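Local structure of thioredoxin-like protein (Bacteroides caccae ATCC 43185, 4YOD) at residues N156-Y159 against A165-S168. The protein is of unknown function but carries a thioredoxin-like domain behind a helical region and is probably a thiol-disulfide oxidoreductase. Residues are numbered along the deposited sequence; the frame is centred on the assembly and turned at random.
Sequences NFTY and AQGS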
loop_
_atom_site.group_PDB
_atom_site.type_symbol
_atom_site.label_atom_id
_atom_site.label_comp_id
_atom_site.label_asym_id
_atom_site.label_seq_id
_atom_site.Cartn_x
_atom_site.Cartn_y
_atom_site.Cartn_z
ATOM N N ASN A 156 -3.091 1.567 -18.184
ATOM C CA ASN A 156 -4.341 1.640 -18.946
ATOM C C ASN A 156 -4.959 0.256 -19.125
ATOM O O ASN A 156 -4.245 -0.744 -19.179
ATOM C CB ASN A 156 -4.096 2.276 -20.321
ATOM C CG ASN A 156 -5.366 2.593 -21.059
ATOM O OD1 ASN A 156 -6.394 2.958 -20.467
ATOM N ND2 ASN A 156 -5.347 2.374 -22.346
ATOM N N PHE A 157 -6.290 0.202 -19.197
ATOM C CA PHE A 157 -7.044 -1.042 -19.389
ATOM C C PHE A 157 -8.387 -0.701 -20.000
ATOM O O PHE A 157 -8.875 0.419 -19.821
ATOM C CB PHE A 157 -7.220 -1.837 -18.068
ATOM C CG PHE A 157 -8.009 -1.101 -17.004
ATOM C CD1 PHE A 157 -9.394 -1.222 -16.932
ATOM C CD2 PHE A 157 -7.372 -0.250 -16.105
ATOM C CE1 PHE A 157 -10.131 -0.512 -15.968
ATOM C CE2 PHE A 157 -8.107 0.451 -15.138
ATOM C CZ PHE A 157 -9.479 0.322 -15.082
ATOM N N THR A 158 -8.987 -1.687 -20.679
ATOM C CA THR A 158 -10.303 -1.627 -21.320
ATOM C C THR A 158 -11.350 -2.208 -20.377
ATOM O O THR A 158 -11.153 -3.296 -19.831
ATOM C CB THR A 158 -10.246 -2.404 -22.647
ATOM O OG1 THR A 158 -9.189 -1.866 -23.442
ATOM C CG2 THR A 158 -11.568 -2.360 -23.427
ATOM N N TYR A 159 -12.453 -1.479 -20.175
ATOM C CA TYR A 159 -13.566 -1.938 -19.344
ATOM C C TYR A 159 -14.809 -2.122 -20.225
ATOM O O TYR A 159 -14.924 -1.487 -21.290
ATOM C CB TYR A 159 -13.847 -0.978 -18.163
ATOM C CG TYR A 159 -14.203 0.436 -18.567
ATOM C CD1 TYR A 159 -15.507 0.777 -18.918
ATOM C CD2 TYR A 159 -13.238 1.439 -18.581
ATOM C CE1 TYR A 159 -15.837 2.075 -19.300
ATOM C CE2 TYR A 159 -13.559 2.746 -18.944
ATOM C CZ TYR A 159 -14.862 3.060 -19.301
ATOM O OH TYR A 159 -15.181 4.344 -19.666
ATOM N N ALA A 165 -20.923 -1.868 -24.238
ATOM C CA ALA A 165 -20.112 -0.750 -24.711
ATOM C C ALA A 165 -18.760 -0.775 -24.023
ATOM O O ALA A 165 -18.680 -1.115 -22.839
ATOM C CB ALA A 165 -20.825 0.566 -24.433
ATOM N N GLN A 166 -17.693 -0.455 -24.768
ATOM C CA GLN A 166 -16.346 -0.479 -24.214
ATOM C C GLN A 166 -15.716 0.916 -24.166
ATOM O O GLN A 166 -16.081 1.809 -24.931
ATOM C CB GLN A 166 -15.446 -1.447 -24.998
ATOM C CG GLN A 166 -15.848 -2.916 -24.856
ATOM C CD GLN A 166 -14.755 -3.862 -25.285
ATOM O OE1 GLN A 166 -14.166 -3.736 -26.365
ATOM N NE2 GLN A 166 -14.470 -4.850 -24.450
ATOM N N GLY A 167 -14.784 1.068 -23.232
ATOM C CA GLY A 167 -14.018 2.283 -23.006
ATOM C C GLY A 167 -12.693 1.935 -22.371
ATOM O O GLY A 167 -12.501 0.803 -21.915
ATOM N N SER A 168 -11.769 2.900 -22.334
ATOM C CA SER A 168 -10.483 2.689 -21.689
ATOM C C SER A 168 -10.289 3.716 -20.564
ATOM O O SER A 168 -10.887 4.795 -20.598
ATOM C CB SER A 168 -9.344 2.746 -22.699
ATOM O OG SER A 168 -8.962 4.072 -23.031
HETATM O O HOH W 1 -13.494 5.335 -21.549
#
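One face of the Y159 ring lies flat over the backbone of G167, whose CA sits 4.1 Å from the ring centroid in a CH-pi contact, while G167 O meets the same face nearer the rim. S168 O approaches the ring obliquely, and L172, L214 and I216 also touch this side chain. Chi1 of 60° sets the ring between the backbone N and the carbonyl carbon of Y159, turning it across to the partner strand. The hydroxyl reaches over the side of G167 where a CB would stand, so the glycine gives it room. Y159 OH lies 2.7 Å from a water oxygen, and the water donates to S168 O. Cutting Y159 back to an alanine would strip the cover from G167 and is likely to leave the water without its hydroxyl partner and a gap against L214 and I216.

In the backbone, Y159 and G167 form an antiparallel hydrogen-bonded pair: Y159 N reaches G167 O at 2.9 Å, and G167 N returns to Y159 O at 3.2 Å. T158 and S168 make the adjoining non-hydrogen-bonded pair, their side chains on the other face, where T158 CG2 packs against the Q166 amide, whose NE2 is hydrogen-bonded to T160 OG1. Beside S168 CB, N156 OD1 accepts from Y170 N. Strands 158-160 and 166-168 form a beta hairpin at the edge of the thioredoxin-like domain, and F157 and Y159 pack on L214 and I216 of strand 211-217 in the central mixed sheet.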